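PDB 4QVR: DUF6844 domain-containing protein from Francisella tularensis subsp. tularensis, which is of unknown function but carries a signal sequence, which suggests that it is exported from the cytoplasm. Local coordinates for residues A[280-283]-A[284-288]; A[239-242]-A[243-247]; A[431-435]-A[436-440]; A[310-313]-A[314-317]; A[108-111]-A[112-115]. All coordinates share one frame; numbering follows the deposited sequence. Where two conformers were deposited one is given.

Contact 1: residues A[280-283]-A[284-288]; sequences MFED and IKHGN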
loop_
_atom_site.group_PDB
_atom_site.type_symbol
_atom_site.label_atom_id
_atom_site.label_comp_id
_atom_site.label_asym_id
_atom_site.label_seq_id
_atom_site.Cartn_x
_atom_site.Cartn_y
_atom_site.Cartn_z
HETATM N N MSE A 280 -0.621 -15.024 -8.256
HETATM C CA MSE A 280 -1.736 -15.592 -7.523
HETATM C C MSE A 280 -2.978 -14.791 -7.816
HETATM O O MSE A 280 -4.025 -15.360 -8.124
HETATM C CB MSE A 280 -1.395 -15.576 -6.044
HETATM C CG MSE A 280 -2.481 -16.217 -5.200
HETATM SE SE MSE A 280 -2.406 -15.432 -3.402
HETATM C CE MSE A 280 -2.998 -13.586 -3.750
ATOM N N PHE A 281 -2.889 -13.468 -7.739
ATOM C CA PHE A 281 -4.057 -12.634 -8.028
ATOM C C PHE A 281 -4.540 -12.705 -9.472
ATOM O O PHE A 281 -5.748 -12.643 -9.727
ATOM C CB PHE A 281 -3.819 -11.185 -7.650
ATOM C CG PHE A 281 -3.881 -10.935 -6.185
ATOM C CD1 PHE A 281 -5.076 -11.108 -5.504
ATOM C CD2 PHE A 281 -2.771 -10.487 -5.482
ATOM C CE1 PHE A 281 -5.158 -10.851 -4.142
ATOM C CE2 PHE A 281 -2.847 -10.232 -4.125
ATOM C CZ PHE A 281 -4.042 -10.407 -3.450
ATOM N N GLU A 282 -3.616 -12.822 -10.418
ATOM C CA GLU A 282 -4.009 -12.926 -11.816
ATOM C C GLU A 282 -4.724 -14.266 -12.035
ATOM O O GLU A 282 -5.706 -14.336 -12.770
ATOM C CB GLU A 282 -2.797 -12.802 -12.732
ATOM C CG GLU A 282 -3.145 -12.849 -14.212
ATOM C CD GLU A 282 -1.919 -12.866 -15.104
ATOM O OE1 GLU A 282 -2.078 -13.104 -16.327
ATOM O OE2 GLU A 282 -0.799 -12.659 -14.579
ATOM N N ASP A 283 -4.211 -15.319 -11.399
ATOM C CA ASP A 283 -4.811 -16.657 -11.472
ATOM C C ASP A 283 -6.136 -16.670 -10.724
ATOM O O ASP A 283 -7.074 -17.360 -11.125
ATOM C CB ASP A 283 -3.875 -17.724 -10.892
ATOM C CG ASP A 283 -2.608 -17.906 -11.717
ATOM O OD1 ASP A 283 -2.571 -17.459 -12.885
ATOM O OD2 ASP A 283 -1.644 -18.500 -11.189
ATOM N N ILE A 284 -6.203 -15.930 -9.622
ATOM C CA ILE A 284 -7.451 -15.802 -8.876
ATOM C C ILE A 284 -8.488 -15.099 -9.750
ATOM O O ILE A 284 -9.669 -15.443 -9.721
ATOM C CB ILE A 284 -7.255 -15.050 -7.541
ATOM C CG1 ILE A 284 -6.657 -16.006 -6.504
ATOM C CG2 ILE A 284 -8.578 -14.500 -7.013
ATOM C CD1 ILE A 284 -6.441 -15.381 -5.145
ATOM N N LYS A 285 -8.037 -14.141 -10.554
ATOM C CA LYS A 285 -8.934 -13.410 -11.440
ATOM C C LYS A 285 -9.805 -14.392 -12.261
ATOM O O LYS A 285 -10.971 -14.097 -12.519
ATOM C CB LYS A 285 -8.160 -12.322 -12.200
ATOM C CG LYS A 285 -9.018 -11.367 -13.024
ATOM C CD LYS A 285 -10.158 -10.753 -12.216
ATOM C CE LYS A 285 -9.671 -10.102 -10.932
ATOM N NZ LYS A 285 -8.632 -9.066 -11.184
ATOM N N HIS A 286 -9.248 -15.538 -12.676
ATOM C CA HIS A 286 -10.024 -16.556 -13.416
ATOM C C HIS A 286 -9.496 -17.979 -13.120
ATOM O O HIS A 286 -10.231 -18.804 -12.576
ATOM C CB HIS A 286 -10.044 -16.078 -14.883
ATOM C CG HIS A 286 -8.701 -15.703 -15.428
ATOM N ND1 HIS A 286 -8.130 -14.463 -15.220
ATOM C CD2 HIS A 286 -7.828 -16.392 -16.203
ATOM C CE1 HIS A 286 -6.958 -14.412 -15.825
ATOM N NE2 HIS A 286 -6.751 -15.569 -16.429
ATOM N N GLY A 287 -8.239 -18.252 -13.468
ATOM C CA GLY A 287 -7.645 -19.604 -13.428
ATOM C C GLY A 287 -8.173 -20.556 -12.360
ATOM O O GLY A 287 -9.070 -21.357 -12.634
ATOM N N ASN A 288 -7.607 -20.482 -11.152
ATOM C CA ASN A 288 -8.033 -21.346 -10.033
ATOM C C ASN A 288 -8.948 -20.620 -9.040
ATOM O O ASN A 288 -9.786 -19.802 -9.428
ATOM C CB ASN A 288 -6.816 -21.982 -9.306
ATOM C CG ASN A 288 -5.998 -20.982 -8.484
ATOM O OD1 ASN A 288 -4.777 -21.118 -8.374
ATOM N ND2 ASN A 288 -6.662 -19.991 -7.891
#

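Contact 2: residues A[239-242]-A[243-247]; sequences KSLT and TGFGN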
loop_
_atom_site.group_PDB
_atom_site.type_symbol
_atom_site.label_atom_id
_atom_site.label_comp_id
_atom_site.label_asym_id
_atom_site.label_seq_id
_atom_site.Cartn_x
_atom_site.Cartn_y
_atom_site.Cartn_z
ATOM N N LYS A 239 6.450 2.134 -21.662
ATOM C CA LYS A 239 6.688 0.718 -21.407
ATOM C C LYS A 239 7.050 0.520 -19.923
ATOM O O LYS A 239 6.425 -0.263 -19.241
ATOM C CB LYS A 239 7.799 0.215 -22.337
ATOM C CG LYS A 239 8.106 -1.268 -22.238
ATOM C CD LYS A 239 9.147 -1.674 -23.286
ATOM C CE LYS A 239 9.440 -3.171 -23.250
ATOM N NZ LYS A 239 9.969 -3.630 -21.933
ATOM N N SER A 240 8.041 1.269 -19.444
ATOM C CA SER A 240 8.464 1.233 -18.041
ATOM C C SER A 240 7.340 1.391 -17.038
ATOM O O SER A 240 7.234 0.624 -16.092
ATOM C CB SER A 240 9.450 2.361 -17.762
ATOM O OG SER A 240 10.714 2.037 -18.263
ATOM N N LEU A 241 6.530 2.424 -17.241
ATOM C CA LEU A 241 5.429 2.740 -16.354
ATOM C C LEU A 241 4.334 1.707 -16.369
ATOM O O LEU A 241 3.751 1.409 -15.325
ATOM C CB LEU A 241 4.854 4.101 -16.710
ATOM C CG LEU A 241 5.790 5.265 -16.367
ATOM C CD1 LEU A 241 5.275 6.595 -16.922
ATOM C CD2 LEU A 241 5.966 5.316 -14.857
ATOM N N THR A 242 4.033 1.188 -17.554
ATOM C CA THR A 242 3.019 0.153 -17.701
ATOM C C THR A 242 3.447 -1.092 -16.934
ATOM O O THR A 242 2.637 -1.764 -16.355
ATOM C CB THR A 242 2.789 -0.213 -19.182
ATOM O OG1 THR A 242 2.240 0.918 -19.860
ATOM C CG2 THR A 242 1.792 -1.338 -19.315
ATOM N N THR A 243 4.732 -1.397 -16.943
ATOM C CA THR A 243 5.215 -2.556 -16.249
ATOM C C THR A 243 5.067 -2.308 -14.748
ATOM O O THR A 243 4.564 -3.163 -14.029
ATOM C CB THR A 243 6.654 -2.866 -16.662
ATOM O OG1 THR A 243 6.662 -3.224 -18.049
ATOM C CG2 THR A 243 7.219 -4.027 -15.838
ATOM N N GLY A 244 5.469 -1.105 -14.308
ATOM C CA GLY A 244 5.346 -0.687 -12.938
ATOM C C GLY A 244 3.930 -0.686 -12.373
ATOM O O GLY A 244 3.717 -1.177 -11.261
ATOM N N PHE A 245 2.965 -0.116 -13.097
ATOM C CA PHE A 245 1.572 -0.131 -12.629
ATOM C C PHE A 245 1.014 -1.549 -12.630
ATOM O O PHE A 245 0.262 -1.913 -11.724
ATOM C CB PHE A 245 0.670 0.760 -13.473
ATOM C CG PHE A 245 0.893 2.218 -13.259
ATOM C CD1 PHE A 245 0.474 2.822 -12.098
ATOM C CD2 PHE A 245 1.491 2.996 -14.226
ATOM C CE1 PHE A 245 0.660 4.172 -11.894
ATOM C CE2 PHE A 245 1.674 4.348 -14.022
ATOM C CZ PHE A 245 1.267 4.932 -12.854
ATOM N N GLY A 246 1.373 -2.347 -13.638
ATOM C CA GLY A 246 0.903 -3.733 -13.711
ATOM C C GLY A 246 1.387 -4.594 -12.527
ATOM O O GLY A 246 0.686 -5.489 -12.070
ATOM N N ASN A 247 2.581 -4.314 -12.024
ATOM C CA ASN A 247 3.144 -5.065 -10.907
ATOM C C ASN A 247 2.621 -4.691 -9.531
ATOM O O ASN A 247 2.978 -5.344 -8.553
ATOM C CB ASN A 247 4.654 -4.868 -10.874
ATOM C CG ASN A 247 5.347 -5.450 -12.073
ATOM O OD1 ASN A 247 4.724 -6.075 -12.908
ATOM N ND2 ASN A 247 6.654 -5.248 -12.158
#

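Contact 3: residues A[431-435]-A[436-440]; sequences RYKLP and GTENI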
loop_
_atom_site.group_PDB
_atom_site.type_symbol
_atom_site.label_atom_id
_atom_site.label_comp_id
_atom_site.label_asym_id
_atom_site.label_seq_id
_atom_site.Cartn_x
_atom_site.Cartn_y
_atom_site.Cartn_z
ATOM N N ARG A 431 -10.304 -3.846 21.702
ATOM C CA ARG A 431 -10.604 -2.585 22.309
ATOM C C ARG A 431 -9.397 -2.153 23.108
ATOM O O ARG A 431 -8.779 -2.945 23.823
ATOM C CB ARG A 431 -11.802 -2.805 23.227
ATOM C CG ARG A 431 -12.291 -1.612 24.019
ATOM C CD ARG A 431 -13.454 -2.026 24.897
ATOM N NE ARG A 431 -13.836 -0.986 25.854
ATOM C CZ ARG A 431 -13.143 -0.712 26.952
ATOM N NH1 ARG A 431 -13.553 0.240 27.778
ATOM N NH2 ARG A 431 -12.018 -1.376 27.219
ATOM N N TYR A 432 -9.050 -0.896 22.984
ATOM C CA TYR A 432 -7.913 -0.403 23.684
ATOM C C TYR A 432 -8.183 0.999 24.193
ATOM O O TYR A 432 -8.460 1.907 23.421
ATOM C CB TYR A 432 -6.695 -0.439 22.766
ATOM C CG TYR A 432 -5.443 0.103 23.425
ATOM C CD1 TYR A 432 -4.905 -0.522 24.537
ATOM C CD2 TYR A 432 -4.803 1.235 22.930
ATOM C CE1 TYR A 432 -3.773 -0.035 25.152
ATOM C CE2 TYR A 432 -3.662 1.737 23.537
ATOM C CZ TYR A 432 -3.147 1.090 24.646
ATOM O OH TYR A 432 -2.007 1.559 25.260
ATOM N N LYS A 433 -8.151 1.162 25.504
ATOM C CA LYS A 433 -8.338 2.480 26.096
ATOM C C LYS A 433 -6.975 3.131 26.067
ATOM O O LYS A 433 -6.001 2.531 26.505
ATOM C CB LYS A 433 -8.859 2.389 27.518
ATOM C CG LYS A 433 -9.303 3.737 28.064
ATOM C CD LYS A 433 -10.168 3.605 29.302
ATOM C CE LYS A 433 -10.804 4.946 29.644
ATOM N NZ LYS A 433 -11.824 4.869 30.733
ATOM N N LEU A 434 -6.888 4.329 25.499
ATOM C CA LEU A 434 -5.617 5.035 25.428
ATOM C C LEU A 434 -5.130 5.364 26.858
ATOM O O LEU A 434 -5.946 5.709 27.740
ATOM C CB LEU A 434 -5.751 6.291 24.569
ATOM C CG LEU A 434 -6.148 6.062 23.105
ATOM C CD1 LEU A 434 -6.364 7.399 22.403
ATOM C CD2 LEU A 434 -5.124 5.215 22.347
ATOM N N PRO A 435 -3.807 5.221 27.107
ATOM C CA PRO A 435 -3.266 5.464 28.447
ATOM C C PRO A 435 -3.384 6.921 28.861
ATOM O O PRO A 435 -3.047 7.804 28.077
ATOM C CB PRO A 435 -1.794 5.058 28.307
ATOM C CG PRO A 435 -1.483 5.268 26.875
ATOM C CD PRO A 435 -2.740 4.886 26.144
ATOM N N GLY A 436 -3.876 7.163 30.075
ATOM C CA GLY A 436 -4.023 8.521 30.600
ATOM C C GLY A 436 -5.284 9.251 30.154
ATOM O O GLY A 436 -5.793 10.108 30.881
ATOM N N THR A 437 -5.786 8.919 28.962
ATOM C CA THR A 437 -6.980 9.554 28.412
ATOM C C THR A 437 -8.204 8.704 28.729
ATOM O O THR A 437 -8.085 7.628 29.313
ATOM C CB THR A 437 -6.876 9.727 26.872
ATOM O OG1 THR A 437 -6.923 8.449 26.225
ATOM C CG2 THR A 437 -5.585 10.452 26.468
ATOM N N GLU A 438 -9.377 9.208 28.351
ATOM C CA GLU A 438 -10.638 8.494 28.547
ATOM C C GLU A 438 -11.112 7.910 27.215
ATOM O O GLU A 438 -12.147 7.249 27.146
ATOM C CB GLU A 438 -11.699 9.436 29.120
ATOM C CG GLU A 438 -13.029 8.762 29.456
ATOM C CD GLU A 438 -14.035 9.706 30.093
ATOM O OE1 GLU A 438 -15.166 9.263 30.389
ATOM O OE2 GLU A 438 -13.700 10.890 30.299
ATOM N N ASN A 439 -10.345 8.145 26.156
ATOM C CA ASN A 439 -10.707 7.655 24.839
ATOM C C ASN A 439 -10.432 6.170 24.648
ATOM O O ASN A 439 -9.555 5.579 25.288
ATOM C CB ASN A 439 -10.006 8.462 23.746
ATOM C CG ASN A 439 -10.490 9.898 23.686
ATOM O OD1 ASN A 439 -11.149 10.399 24.619
ATOM N ND2 ASN A 439 -10.171 10.573 22.586
ATOM N N ILE A 440 -11.195 5.588 23.735
ATOM C CA ILE A 440 -11.131 4.189 23.455
ATOM C C ILE A 440 -11.097 3.986 21.958
ATOM O O ILE A 440 -11.805 4.672 21.218
ATOM C CB ILE A 440 -12.384 3.474 23.992
ATOM C CG1 ILE A 440 -12.598 3.819 25.466
ATOM C CG2 ILE A 440 -12.289 1.957 23.775
ATOM C CD1 ILE A 440 -13.931 3.351 25.999
#

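Contact 4: residues A[310-313]-A[314-317]; sequences EDMM and GDYG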
loop_
_atom_site.group_PDB
_atom_site.type_symbol
_atom_site.label_atom_id
_atom_site.label_comp_id
_atom_site.label_asym_id
_atom_site.label_seq_id
_atom_site.Cartn_x
_atom_site.Cartn_y
_atom_site.Cartn_z
ATOM N N GLU A 310 -3.670 -3.401 22.424
ATOM C CA GLU A 310 -2.456 -2.642 22.292
ATOM C C GLU A 310 -1.580 -3.263 21.203
ATOM O O GLU A 310 -0.989 -2.554 20.423
ATOM C CB GLU A 310 -1.695 -2.628 23.616
ATOM C CG GLU A 310 -0.466 -1.735 23.592
ATOM C CD GLU A 310 0.377 -1.820 24.860
ATOM O OE1 GLU A 310 0.231 -2.794 25.628
ATOM O OE2 GLU A 310 1.221 -0.922 25.071
ATOM N N ASP A 311 -1.520 -4.592 21.147
ATOM C CA ASP A 311 -0.718 -5.270 20.142
ATOM C C ASP A 311 -1.230 -5.041 18.728
ATOM O O ASP A 311 -0.501 -5.290 17.781
ATOM C CB ASP A 311 -0.652 -6.787 20.417
ATOM C CG ASP A 311 0.048 -7.129 21.744
ATOM O OD1 ASP A 311 1.009 -6.419 22.104
ATOM O OD2 ASP A 311 -0.366 -8.119 22.413
HETATM N N MSE A 312 -2.468 -4.572 18.577
HETATM C CA MSE A 312 -3.049 -4.380 17.252
HETATM C C MSE A 312 -3.071 -2.963 16.786
HETATM O O MSE A 312 -3.447 -2.692 15.643
HETATM C CB MSE A 312 -4.522 -4.733 17.289
HETATM C CG MSE A 312 -4.844 -6.059 17.950
HETATM SE SE MSE A 312 -4.641 -7.539 16.691
HETATM C CE MSE A 312 -5.468 -6.837 15.052
HETATM N N MSE A 313 -2.695 -2.037 17.659
HETATM C CA MSE A 313 -2.801 -0.624 17.345
HETATM C C MSE A 313 -2.030 -0.154 16.143
HETATM O O MSE A 313 -2.425 0.838 15.496
HETATM C CB MSE A 313 -2.331 0.195 18.534
HETATM C CG MSE A 313 -3.375 0.217 19.638
HETATM SE SE MSE A 313 -4.853 1.489 19.240
HETATM C CE MSE A 313 -3.851 3.092 19.811
ATOM N N GLY A 314 -0.947 -0.860 15.823
ATOM C CA GLY A 314 -0.059 -0.459 14.733
ATOM C C GLY A 314 -0.339 -1.087 13.415
ATOM O O GLY A 314 0.315 -0.760 12.439
ATOM N N ASP A 315 -1.330 -1.977 13.394
ATOM C CA ASP A 315 -1.751 -2.688 12.216
ATOM C C ASP A 315 -2.747 -1.910 11.335
ATOM O O ASP A 315 -3.913 -1.685 11.701
ATOM C CB ASP A 315 -2.394 -3.996 12.616
ATOM C CG ASP A 315 -1.397 -4.984 13.251
ATOM O OD1 ASP A 315 -0.189 -4.959 12.891
ATOM O OD2 ASP A 315 -1.852 -5.823 14.085
ATOM N N TYR A 316 -2.266 -1.549 10.151
ATOM C CA TYR A 316 -3.025 -0.843 9.141
ATOM C C TYR A 316 -2.897 -1.572 7.783
ATOM O O TYR A 316 -1.918 -2.327 7.542
ATOM C CB TYR A 316 -2.486 0.580 9.031
ATOM C CG TYR A 316 -2.922 1.455 10.166
ATOM C CD1 TYR A 316 -2.260 1.434 11.377
ATOM C CD2 TYR A 316 -4.023 2.290 10.039
ATOM C CE1 TYR A 316 -2.680 2.232 12.433
ATOM C CE2 TYR A 316 -4.445 3.085 11.097
ATOM C CZ TYR A 316 -3.770 3.034 12.290
ATOM O OH TYR A 316 -4.180 3.804 13.355
ATOM N N GLY A 317 -3.875 -1.361 6.910
ATOM C CA GLY A 317 -3.835 -1.939 5.583
ATOM C C GLY A 317 -4.310 -3.356 5.489
ATOM O O GLY A 317 -5.091 -3.817 6.327
HETATM O O HOH W 1 -5.335 -2.433 13.874
HETATM O O HOH W 2 -3.704 3.052 15.682
#

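Contact 5: residues A[108-111]-A[112-115]; sequences QNNL and RDRY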
loop_
_atom_site.group_PDB
_atom_site.type_symbol
_atom_site.label_atom_id
_atom_site.label_comp_id
_atom_site.label_asym_id
_atom_site.label_seq_id
_atom_site.Cartn_x
_atom_site.Cartn_y
_atom_site.Cartn_z
ATOM N N GLN A 108 16.686 -7.192 10.534
ATOM C CA GLN A 108 16.584 -8.329 11.417
ATOM C C GLN A 108 15.795 -9.484 10.831
ATOM O O GLN A 108 15.923 -10.614 11.301
ATOM C CB GLN A 108 16.042 -7.877 12.747
ATOM C CG GLN A 108 17.047 -6.961 13.435
ATOM C CD GLN A 108 16.450 -6.174 14.564
ATOM O OE1 GLN A 108 15.443 -6.573 15.152
ATOM N NE2 GLN A 108 17.060 -5.037 14.871
ATOM N N ASN A 109 14.961 -9.197 9.835
ATOM C CA ASN A 109 14.218 -10.233 9.137
ATOM C C ASN A 109 14.815 -10.587 7.777
ATOM O O ASN A 109 14.247 -11.377 7.050
ATOM C CB ASN A 109 12.757 -9.816 9.003
ATOM C CG ASN A 109 12.077 -9.773 10.335
ATOM O OD1 ASN A 109 11.712 -10.811 10.892
ATOM N ND2 ASN A 109 11.927 -8.582 10.878
ATOM N N ASN A 110 15.956 -9.998 7.429
ATOM C CA ASN A 110 16.641 -10.332 6.176
ATOM C C ASN A 110 15.728 -10.276 4.975
ATOM O O ASN A 110 15.839 -11.089 4.043
ATOM C CB ASN A 110 17.224 -11.731 6.313
ATOM C CG ASN A 110 18.029 -11.868 7.562
ATOM O OD1 ASN A 110 19.163 -11.405 7.618
ATOM N ND2 ASN A 110 17.434 -12.477 8.600
ATOM N N LEU A 111 14.841 -9.278 4.977
ATOM C CA LEU A 111 13.862 -9.168 3.944
ATOM C C LEU A 111 14.433 -8.945 2.577
ATOM O O LEU A 111 13.821 -9.358 1.603
ATOM C CB LEU A 111 12.826 -8.067 4.244
ATOM C CG LEU A 111 11.990 -8.297 5.490
ATOM C CD1 LEU A 111 10.987 -7.173 5.620
ATOM C CD2 LEU A 111 11.286 -9.635 5.466
ATOM N N ARG A 112 15.576 -8.282 2.469
ATOM C CA ARG A 112 16.146 -8.047 1.146
ATOM C C ARG A 112 16.792 -9.292 0.538
ATOM O O ARG A 112 17.090 -9.318 -0.654
ATOM C CB ARG A 112 17.093 -6.856 1.160
ATOM C CG ARG A 112 16.324 -5.559 1.388
ATOM C CD ARG A 112 17.221 -4.327 1.392
ATOM N NE ARG A 112 16.483 -3.161 1.865
ATOM C CZ ARG A 112 15.807 -2.339 1.079
ATOM N NH1 ARG A 112 15.792 -2.532 -0.235
ATOM N NH2 ARG A 112 15.162 -1.317 1.614
ATOM N N ASP A 113 17.012 -10.314 1.363
ATOM C CA ASP A 113 17.532 -11.607 0.873
ATOM C C ASP A 113 16.362 -12.465 0.540
ATOM O O ASP A 113 16.502 -13.419 -0.195
ATOM C CB ASP A 113 18.343 -12.306 1.942
ATOM C CG ASP A 113 19.629 -11.607 2.228
ATOM O OD1 ASP A 113 20.202 -11.054 1.271
ATOM O OD2 ASP A 113 20.083 -11.628 3.394
ATOM N N ARG A 114 15.184 -12.122 1.075
ATOM C CA ARG A 114 13.985 -12.900 0.810
ATOM C C ARG A 114 13.158 -12.377 -0.358
ATOM O O ARG A 114 12.505 -13.176 -1.008
ATOM C CB ARG A 114 13.094 -12.945 2.029
ATOM C CG ARG A 114 13.745 -13.573 3.232
ATOM C CD ARG A 114 12.786 -13.549 4.404
ATOM N NE ARG A 114 13.444 -13.998 5.631
ATOM C CZ ARG A 114 13.631 -15.248 5.997
ATOM N NH1 ARG A 114 13.250 -16.240 5.228
ATOM N NH2 ARG A 114 14.233 -15.513 7.161
ATOM N N TYR A 115 13.153 -11.058 -0.618
ATOM C CA TYR A 115 12.327 -10.509 -1.720
ATOM C C TYR A 115 13.158 -9.687 -2.680
ATOM O O TYR A 115 14.185 -9.126 -2.290
ATOM C CB TYR A 115 11.159 -9.693 -1.162
ATOM C CG TYR A 115 10.337 -10.508 -0.222
ATOM C CD1 TYR A 115 9.445 -11.466 -0.706
ATOM C CD2 TYR A 115 10.461 -10.359 1.159
ATOM C CE1 TYR A 115 8.702 -12.254 0.160
ATOM C CE2 TYR A 115 9.713 -11.131 2.031
ATOM C CZ TYR A 115 8.843 -12.078 1.526
ATOM O OH TYR A 115 8.104 -12.858 2.378
HETATM O O HOH W 3 14.972 -13.918 9.395
#

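Contact 1: residues A[280-283]-A[284-288]
Met280 and Ile284 meet through aliphatic carbons, CG of the selenomethionine Met280 lying 4.0 Å from CD1 of Ile284. One helical turn apart, the two side chains lie alongside each other in the same direction. Beneath them, Ile284 N donates to Met280 O at 2.7 Å, and CG1 of Ile284 rests against that same carbonyl oxygen. The selenomethionine extends along its first two torsions and then bends at chi3 (68°), a turn that carries its methyl back over the Phe281 ring: CE sits 3.2 Å above the plane, over the ring centre. The next rung of the helix is the bond from Lys285 N to Phe281 O, 2.9 Å long.

From there the helical pattern gives way. Asp283 O takes two weak bonds instead of one good one, from His286 N at 3.2 Å and from Asn288 N at the same length, with N-H...O angles of 134° and 126°. The His286 ring folds back toward the preceding turn, where CE1 lies 3.3 Å from Glu282 O and meets it obliquely.

Farther out, Phe281 touches Gln371 and Ile330, Met280 touches Pro328, and Ile284 reaches Pro450 at the end of the modelled chain. The apolar side of the helix therefore lies against strand 328-337 and nearby loops, while Glu282, Asp283, Lys285 and His286 are exposed. This is the geometry of a surface amphipathic helix at its C-terminal end: regular i to i+4 bonds that fray into a turn gathered round one carbonyl.

Contact 2: residues A[239-242]-A[243-247]
Lys239 and Thr243 are joined twice through one oxygen. Lys239 O accepts the backbone N of Thr243 at 3.1 Å, nearly along the C=O axis, and the hydroxyl OG1 of Thr243 at 3.2 Å from 39° above the carbonyl plane. With chi1 at -65° OG1 stands beside its own backbone N, which turns the hydroxyl back to the preceding turn. Ser240 O receives Gly244 N at 3.0 Å, while the serine hydroxyl makes weak bonds to Met236 O and Ser158 O. Leu241 O holds Phe245 N at 2.8 Å, with an N-H...O angle of 168°. The same oxygen lies obliquely against the phenyl ring, 3.0 Å from CD2 of Phe245, and Leu241 CB approaches CE2 of Phe245 at 4.2 Å. Both side chains touch Ile154 of helix 134-159 and Ser381 of helix 374-385. Thr242 O accepts Gly246 N at 3.1 Å, and the Thr242 hydroxyl bonds to Ile238 O one turn earlier.

Four successive i to i+4 bonds thus join 239-242 to 243-246, and Asn247 N to Thr243 O continues the series. The chemistry implies a division of labour: threonine hydroxyls are satisfied by the helix's own carbonyls, whereas the leucine and phenylalanine serve the packing between helices.

Contact 3: residues A[431-435]-A[436-440]
Lys433 and Ile440 pair across a beta hairpin, the connection between strands 424-433 and 440-448 of the four-stranded antiparallel sheet. They form a non-hydrogen-bonded antiparallel pair, CA to CA 4.2 Å, and both side chains project from the same face. On that face Arg431 also leans on the isoleucine. Its chain is extended from CG to NE, with CG anti to the backbone N (chi1 178°). CB leads to CG, which touches Ile440 CG2 at 3.6 Å; NE then passes the same methyl, which lies over one face of the guanidinium, 3.9 Å above its plane and offset toward the rim. At the tip NH1 reaches CD1 of Ile440. The arginine thus spreads its length across both branches of one side chain, and it also touches Tyr442 on the second strand.

The loop closes through backbone and hydroxyl groups. Leu434 N donates to Asn439 O at 3.0 Å, with an N-H...O angle of 152°. Leu434 O receives two weak bonds, from N and from OG1 of Thr437. Gly436, between Pro435 and Thr437, adopts a phi of 83°, a region that glycine enters more readily than other residues. The leucine side chain is buried against Met313 and Val441, whereas most of the loop is exposed. Across the turn, Thr437 OG1 presses close to Leu434 CB, at 3.0 Å, and accepts a weak bond from Asn439 N.

Contact 4: residues A[310-313]-A[314-317]
Met312 and Asp315, first and last residues of a type I beta turn, set their side chains at an angle, the selenomethionine methyl CE of Met312 standing 3.9 Å from OD2 of Asp315. Two bends in the Met312 chain, at chi2 and chi3, bring the methyl to the carboxylate. The turn itself is closed by Asp315 N donating to Met312 O at 3.2 Å; the N-H...O angle is 160°, but the donor stands 57° out of the carbonyl plane. That oxygen also takes a bond from a water, 2.6 Å away, which donates in addition to Asp315 O and so bridges the turn.

The Tyr316 ring is turned back to the first segment, where CE1 lies obliquely 3.4 Å from Met313 O. A second water links the two residues: it donates to Met313 O and accepts from Tyr316 OH at 2.5 Å. The Asp315 carboxylate is buried and bonds to Ser81 through OD1 and forms a salt bridge to Lys307 through OD2, which would largely offset its charge.

Met312 and Met313 lie against Trp430 of strand 424-433, Tyr316 packs on Ala138 and Phe142 of helix 134-159, and the turn leads from helix 309-312 into strand 318-322.

Contact 5: residues A[108-111]-A[112-115]
Asn110 O is gripped by two backbone donors of the short helix 111-114: Asp113 N at 3.0 Å and, more weakly, Arg114 N at 3.2 Å. The first donor stands well above the carbonyl plane. Arg114 N is shared, for it also donates weakly to Leu111 O, whose stronger bond is to Tyr115 N at 2.9 Å.

The side chain of Arg114 reaches back past this turn. Extended from CG to NE, it lays CG 3.3 Å from Asn110 O and brings NE to Asn109 O at 3.1 Å. This bond is straight, with an N-H...O angle of 161°, and the oxygen lies within 2° of the guanidinium plane. A water also sits in that plane and accepts from NH2, at 2.8 Å, and from Asn110 ND2, so the guanidinium holds Asn109 directly and the Asn110 side chain through water.

On the apolar side Leu111 CD2 approaches CE2 of the Tyr115 ring at 4.1 Å. Leu111 is buried against Tyr105, Val118 and Val270, and Tyr115 packs against Leu73 of helix 67-78.

Asn110 has positive phi (51°) and closes helix 94-108 in a Schellman motif. The guanidinium binds the carbonyl of Asn109, just past the last turn of that helix, where its positive charge would probably suit the negative end of the helix dipole.

Overall arrangement
Contact 4 is the buried one, contact 2 partly buried, and contacts 1, 3 and 5 lie at the surface. Contacts 1 and 2 belong to helices 275-285 and 224-246, both in the DUF6844 region, yet contact 2 keeps regular helical bonding while contact 1 frays at its end. Contact 5 folds the short helix 111-114 back on the Schellman end of helix 94-108 through an arginine and a water. Contacts 3 and 4 touch directly, Leu434 CD2 lying 3.5 Å from Met313 CE, so the hairpin of the four-stranded sheet meets the turn before strand 318-322. Ordered waters bridge groups within contact 4 and within contact 5; contact 2 lies about 44 Å from contact 3, centre to centre, across the chain's middle.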